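Local atomic coordinates of exocyst complex component EXO70 (Saccharomyces cerevisiae, PDB entry 2B1E), a protein that serves as a subunit of the exocyst, the complex that tethers secretory vesicles to sites of exocytosis, and contributes to the assembly of that complex. Residues M180-E194 with L213-L227. Sequence-based numbering, arbitrary orientation.
Sequences MNSYTEALLGFIANE and LSQILSPLISAYAKL
Y183 and L227 reach toward each other from opposite helices, and methyl CD1 of L227 settles over the centre of the Y183 ring, 3.8 Å from its centroid and 10° off the normal, a CH-pi contact. With CG anti to the backbone N (chi1 -173°), the Y183 ring extends across the interface, and its OH is joined through a water to the carbonyl O of L220, bridging the helices by a polar link. Beside this pair M180 meets L227 tip to tip, SD 3.6 Å from CD2, its chain bent at chi2 and chi3. Y224 is a knob in the hole formed by M180, Y183, T184 and L187. The two tyrosines meet along their rims: Y183 CE2 approaches Y224 CD1 at 3.8 Å, in the plane of the Y224 ring, while the side chain of L187 crosses Y224 at about a right angle, its CD2 3.8 Å from Y224 CD1. T184 OG1 lies near the same ring's edge and bonds back to M180 O at 2.8 Å; this carbonyl also accepts from T184 N, on the other face of its plane. S252 of helix 245-259 hydrogen-bonds both T184 OG1 and Y224 OH, tying the two helices to a third. Farther along, the side chains of I191 and L217 cross at about a right angle, CG1 of I191 touching CD2 of L217. At the E194 end of the contact, CB of E194 packs on L213 CD1 (3.6 Å) and L217 CD2; E194 crosses I216 at about a right angle, CG and OE2 against its CG2, and the carboxylate makes a salt bridge to R147 of helix 136-155. The axes of 180-194 and 213-227 run antiparallel (172°), 10.7 Å apart; helices 180-201 and 209-233, consecutive in the chain, form a helical hairpin, one of the antiparallel, mainly apolar helix pairs of the elongated all-helical Exo70 rod.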
loop_
_atom_site.group_PDB
_atom_site.type_symbol
_atom_site.label_atom_id
_atom_site.label_comp_id
_atom_site.label_asym_id
_atom_site.label_seq_id
_atom_site.Cartn_x
_atom_site.Cartn_y
_atom_site.Cartn_z
ATOM N N MET A 180 15.021 3.723 -3.855
ATOM C CA MET A 180 14.423 2.713 -4.715
ATOM C C MET A 180 13.577 3.406 -5.780
ATOM O O MET A 180 13.350 2.861 -6.864
ATOM C CB MET A 180 13.552 1.764 -3.886
ATOM C CG MET A 180 13.197 0.461 -4.590
ATOM S SD MET A 180 14.610 -0.646 -4.818
ATOM C CE MET A 180 15.265 -0.039 -6.353
ATOM N N ASN A 181 13.128 4.618 -5.466
ATOM C CA ASN A 181 12.306 5.402 -6.381
ATOM C C ASN A 181 13.086 5.841 -7.617
ATOM O O ASN A 181 12.638 5.637 -8.748
ATOM C CB ASN A 181 11.738 6.630 -5.662
ATOM C CG ASN A 181 10.887 6.257 -4.462
ATOM O OD1 ASN A 181 9.939 5.481 -4.578
ATOM N ND2 ASN A 181 11.222 6.811 -3.301
ATOM N N SER A 182 14.248 6.451 -7.401
ATOM C CA SER A 182 15.082 6.897 -8.513
ATOM C C SER A 182 15.565 5.692 -9.311
ATOM O O SER A 182 15.456 5.666 -10.536
ATOM C CB SER A 182 16.288 7.684 -8.003
ATOM O OG SER A 182 15.880 8.890 -7.389
ATOM N N TYR A 183 16.098 4.700 -8.603
ATOM C CA TYR A 183 16.596 3.484 -9.233
ATOM C C TYR A 183 15.541 2.953 -10.191
ATOM O O TYR A 183 15.859 2.524 -11.306
ATOM C CB TYR A 183 16.900 2.421 -8.177
ATOM C CG TYR A 183 17.585 1.188 -8.730
ATOM C CD1 TYR A 183 18.975 1.081 -8.742
ATOM C CD2 TYR A 183 16.839 0.131 -9.260
ATOM C CE1 TYR A 183 19.608 -0.048 -9.267
ATOM C CE2 TYR A 183 17.459 -1.000 -9.788
ATOM C CZ TYR A 183 18.841 -1.085 -9.786
ATOM O OH TYR A 183 19.452 -2.212 -10.293
ATOM N N THR A 184 14.285 2.984 -9.748
ATOM C CA THR A 184 13.170 2.514 -10.559
ATOM C C THR A 184 12.949 3.412 -11.768
ATOM O O THR A 184 12.805 2.925 -12.893
ATOM C CB THR A 184 11.859 2.468 -9.749
ATOM O OG1 THR A 184 11.941 1.433 -8.759
ATOM C CG2 THR A 184 10.679 2.186 -10.665
ATOM N N GLU A 185 12.924 4.720 -11.535
ATOM C CA GLU A 185 12.709 5.671 -12.615
ATOM C C GLU A 185 13.807 5.539 -13.665
ATOM O O GLU A 185 13.538 5.602 -14.867
ATOM C CB GLU A 185 12.683 7.102 -12.074
ATOM C CG GLU A 185 12.140 8.116 -13.061
ATOM C CD GLU A 185 12.314 9.551 -12.594
ATOM O OE1 GLU A 185 12.058 9.830 -11.403
ATOM O OE2 GLU A 185 12.699 10.403 -13.422
ATOM N N ALA A 186 15.043 5.349 -13.208
ATOM C CA ALA A 186 16.171 5.204 -14.121
ATOM C C ALA A 186 15.974 3.950 -14.967
ATOM O O ALA A 186 16.103 3.984 -16.192
ATOM C CB ALA A 186 17.473 5.102 -13.332
ATOM N N LEU A 187 15.655 2.851 -14.299
ATOM C CA LEU A 187 15.421 1.574 -14.960
ATOM C C LEU A 187 14.310 1.656 -16.013
ATOM O O LEU A 187 14.388 1.022 -17.066
ATOM C CB LEU A 187 15.064 0.513 -13.920
ATOM C CG LEU A 187 14.722 -0.863 -14.489
ATOM C CD1 LEU A 187 15.861 -1.348 -15.392
ATOM C CD2 LEU A 187 14.474 -1.839 -13.348
ATOM N N LEU A 188 13.280 2.444 -15.731
ATOM C CA LEU A 188 12.173 2.589 -16.662
ATOM C C LEU A 188 12.622 3.318 -17.928
ATOM O O LEU A 188 12.179 2.997 -19.031
ATOM C CB LEU A 188 11.017 3.331 -15.982
ATOM C CG LEU A 188 10.415 2.559 -14.803
ATOM C CD1 LEU A 188 9.417 3.430 -14.043
ATOM C CD2 LEU A 188 9.752 1.303 -15.317
ATOM N N GLY A 189 13.509 4.295 -17.763
ATOM C CA GLY A 189 14.027 5.033 -18.901
ATOM C C GLY A 189 14.914 4.140 -19.759
ATOM O O GLY A 189 14.868 4.200 -20.986
ATOM N N PHE A 190 15.730 3.306 -19.120
ATOM C CA PHE A 190 16.593 2.399 -19.866
ATOM C C PHE A 190 15.788 1.321 -20.593
ATOM O O PHE A 190 16.120 0.943 -21.716
ATOM C CB PHE A 190 17.628 1.752 -18.942
ATOM C CG PHE A 190 18.806 2.640 -18.644
ATOM C CD1 PHE A 190 19.615 3.108 -19.676
ATOM C CD2 PHE A 190 19.101 3.019 -17.336
ATOM C CE1 PHE A 190 20.703 3.941 -19.415
ATOM C CE2 PHE A 190 20.192 3.856 -17.061
ATOM C CZ PHE A 190 20.992 4.316 -18.105
ATOM N N ILE A 191 14.729 0.827 -19.960
ATOM C CA ILE A 191 13.900 -0.195 -20.590
ATOM C C ILE A 191 13.246 0.398 -21.831
ATOM O O ILE A 191 13.239 -0.213 -22.902
ATOM C CB ILE A 191 12.796 -0.702 -19.622
ATOM C CG1 ILE A 191 13.412 -1.649 -18.583
ATOM C CG2 ILE A 191 11.672 -1.396 -20.414
ATOM C CD1 ILE A 191 12.475 -1.990 -17.421
ATOM N N ALA A 192 12.721 1.608 -21.676
ATOM C CA ALA A 192 12.058 2.321 -22.752
ATOM C C ALA A 192 13.005 2.671 -23.907
ATOM O O ALA A 192 12.630 2.560 -25.081
ATOM C CB ALA A 192 11.419 3.585 -22.201
ATOM N N ASN A 193 14.225 3.083 -23.567
ATOM C CA ASN A 193 15.224 3.456 -24.564
ATOM C C ASN A 193 15.863 2.259 -25.276
ATOM O O ASN A 193 16.279 2.384 -26.428
ATOM C CB ASN A 193 16.313 4.324 -23.918
ATOM C CG ASN A 193 15.782 5.675 -23.440
ATOM O OD1 ASN A 193 16.445 6.380 -22.676
ATOM N ND2 ASN A 193 14.588 6.040 -23.895
ATOM N N GLU A 194 15.975 1.114 -24.599
ATOM C CA GLU A 194 16.539 -0.063 -25.255
ATOM C C GLU A 194 15.517 -0.552 -26.273
ATOM O O GLU A 194 15.873 -1.069 -27.326
ATOM C CB GLU A 194 16.843 -1.192 -24.262
ATOM C CG GLU A 194 18.216 -1.122 -23.574
ATOM C CD GLU A 194 19.332 -0.646 -24.495
ATOM O OE1 GLU A 194 19.433 0.579 -24.702
ATOM O OE2 GLU A 194 20.101 -1.490 -25.016
ATOM N N LEU A 213 16.337 -7.736 -27.150
ATOM C CA LEU A 213 15.917 -6.870 -26.054
ATOM C C LEU A 213 15.900 -7.636 -24.730
ATOM O O LEU A 213 16.288 -7.101 -23.696
ATOM C CB LEU A 213 14.532 -6.278 -26.342
ATOM C CG LEU A 213 13.997 -5.294 -25.298
ATOM C CD1 LEU A 213 14.917 -4.071 -25.213
ATOM C CD2 LEU A 213 12.582 -4.869 -25.670
ATOM N N SER A 214 15.452 -8.888 -24.761
ATOM C CA SER A 214 15.408 -9.703 -23.550
ATOM C C SER A 214 16.808 -9.889 -22.962
ATOM O O SER A 214 17.034 -9.654 -21.776
ATOM C CB SER A 214 14.793 -11.074 -23.849
ATOM O OG SER A 214 14.892 -11.937 -22.723
ATOM N N GLN A 215 17.750 -10.297 -23.803
ATOM C CA GLN A 215 19.123 -10.515 -23.367
ATOM C C GLN A 215 19.781 -9.283 -22.756
ATOM O O GLN A 215 20.658 -9.399 -21.899
ATOM C CB GLN A 215 19.957 -11.015 -24.543
ATOM C CG GLN A 215 19.654 -12.456 -24.910
ATOM C CD GLN A 215 20.481 -12.930 -26.074
ATOM O OE1 GLN A 215 20.146 -12.681 -27.234
ATOM N NE2 GLN A 215 21.586 -13.599 -25.774
ATOM N N ILE A 216 19.362 -8.103 -23.197
ATOM C CA ILE A 216 19.920 -6.859 -22.682
ATOM C C ILE A 216 19.236 -6.430 -21.384
ATOM O O ILE A 216 19.888 -5.955 -20.458
ATOM C CB ILE A 216 19.787 -5.716 -23.732
ATOM C CG1 ILE A 216 20.715 -5.994 -24.919
ATOM C CG2 ILE A 216 20.127 -4.370 -23.105
ATOM C CD1 ILE A 216 20.510 -5.058 -26.088
ATOM N N LEU A 217 17.923 -6.610 -21.313
ATOM C CA LEU A 217 17.163 -6.207 -20.132
ATOM C C LEU A 217 17.177 -7.196 -18.963
ATOM O O LEU A 217 17.080 -6.789 -17.806
ATOM C CB LEU A 217 15.710 -5.919 -20.524
ATOM C CG LEU A 217 15.435 -4.839 -21.579
ATOM C CD1 LEU A 217 13.931 -4.718 -21.789
ATOM C CD2 LEU A 217 15.998 -3.510 -21.127
ATOM N N SER A 218 17.304 -8.486 -19.250
ATOM C CA SER A 218 17.291 -9.486 -18.182
ATOM C C SER A 218 18.301 -9.245 -17.062
ATOM O O SER A 218 17.958 -9.351 -15.882
ATOM C CB SER A 218 17.468 -10.889 -18.767
ATOM O OG SER A 218 16.316 -11.245 -19.516
ATOM N N PRO A 219 19.559 -8.930 -17.410
ATOM C CA PRO A 219 20.564 -8.683 -16.371
ATOM C C PRO A 219 20.124 -7.525 -15.478
ATOM O O PRO A 219 20.301 -7.559 -14.259
ATOM C CB PRO A 219 21.809 -8.339 -17.177
ATOM C CG PRO A 219 21.625 -9.146 -18.421
ATOM C CD PRO A 219 20.177 -8.924 -18.746
ATOM N N LEU A 220 19.557 -6.496 -16.102
ATOM C CA LEU A 220 19.079 -5.327 -15.377
ATOM C C LEU A 220 17.964 -5.745 -14.415
ATOM O O LEU A 220 17.880 -5.252 -13.290
ATOM C CB LEU A 220 18.541 -4.288 -16.362
ATOM C CG LEU A 220 19.460 -3.885 -17.514
ATOM C CD1 LEU A 220 18.739 -2.877 -18.394
ATOM C CD2 LEU A 220 20.753 -3.297 -16.968
ATOM N N ILE A 221 17.113 -6.656 -14.872
ATOM C CA ILE A 221 16.005 -7.159 -14.068
ATOM C C ILE A 221 16.533 -7.940 -12.865
ATOM O O ILE A 221 16.130 -7.696 -11.729
ATOM C CB ILE A 221 15.084 -8.076 -14.915
ATOM C CG1 ILE A 221 14.423 -7.292 -15.921
ATOM C CG2 ILE A 221 14.042 -8.757 -14.042
ATOM N N SER A 222 17.432 -8.883 -13.121
ATOM C CA SER A 222 18.009 -9.685 -12.053
ATOM C C SER A 222 18.557 -8.744 -10.984
ATOM O O SER A 222 18.338 -8.948 -9.791
ATOM C CB SER A 222 19.132 -10.569 -12.609
ATOM O OG SER A 222 19.633 -11.454 -11.621
ATOM N N ALA A 223 19.254 -7.701 -11.425
ATOM C CA ALA A 223 19.835 -6.717 -10.522
ATOM C C ALA A 223 18.758 -5.993 -9.723
ATOM O O ALA A 223 18.942 -5.687 -8.543
ATOM C CB ALA A 223 20.655 -5.711 -11.315
ATOM N N TYR A 224 17.636 -5.714 -10.379
ATOM C CA TYR A 224 16.522 -5.028 -9.739
ATOM C C TYR A 224 15.858 -5.934 -8.714
ATOM O O TYR A 224 15.678 -5.549 -7.556
ATOM C CB TYR A 224 15.482 -4.608 -10.783
ATOM C CG TYR A 224 14.187 -4.101 -10.189
ATOM C CD1 TYR A 224 14.077 -2.795 -9.710
ATOM C CD2 TYR A 224 13.073 -4.933 -10.092
ATOM C CE1 TYR A 224 12.886 -2.331 -9.149
ATOM C CE2 TYR A 224 11.879 -4.482 -9.533
ATOM C CZ TYR A 224 11.791 -3.180 -9.065
ATOM O OH TYR A 224 10.603 -2.726 -8.534
ATOM N N ALA A 225 15.492 -7.135 -9.156
ATOM C CA ALA A 225 14.830 -8.110 -8.306
ATOM C C ALA A 225 15.643 -8.427 -7.056
ATOM O O ALA A 225 15.076 -8.644 -5.982
ATOM C CB ALA A 225 14.559 -9.386 -9.090
ATOM N N LYS A 226 16.968 -8.460 -7.190
ATOM C CA LYS A 226 17.810 -8.752 -6.038
ATOM C C LYS A 226 17.763 -7.602 -5.039
ATOM O O LYS A 226 17.592 -7.821 -3.842
ATOM C CB LYS A 226 19.258 -9.008 -6.462
ATOM C CG LYS A 226 20.177 -9.256 -5.274
ATOM C CD LYS A 226 21.489 -9.907 -5.663
ATOM C CE LYS A 226 22.328 -10.182 -4.418
ATOM N NZ LYS A 226 23.517 -11.038 -4.697
ATOM N N LEU A 227 17.914 -6.380 -5.540
ATOM C CA LEU A 227 17.881 -5.193 -4.695
ATOM C C LEU A 227 16.499 -5.102 -4.050
ATOM O O LEU A 227 16.362 -4.694 -2.896
ATOM C CB LEU A 227 18.151 -3.949 -5.543
ATOM C CG LEU A 227 18.660 -2.672 -4.868
ATOM C CD1 LEU A 227 18.791 -1.581 -5.922
ATOM C CD2 LEU A 227 17.711 -2.230 -3.772
HETATM O O HOH W 1 18.822 -2.551 -13.051
#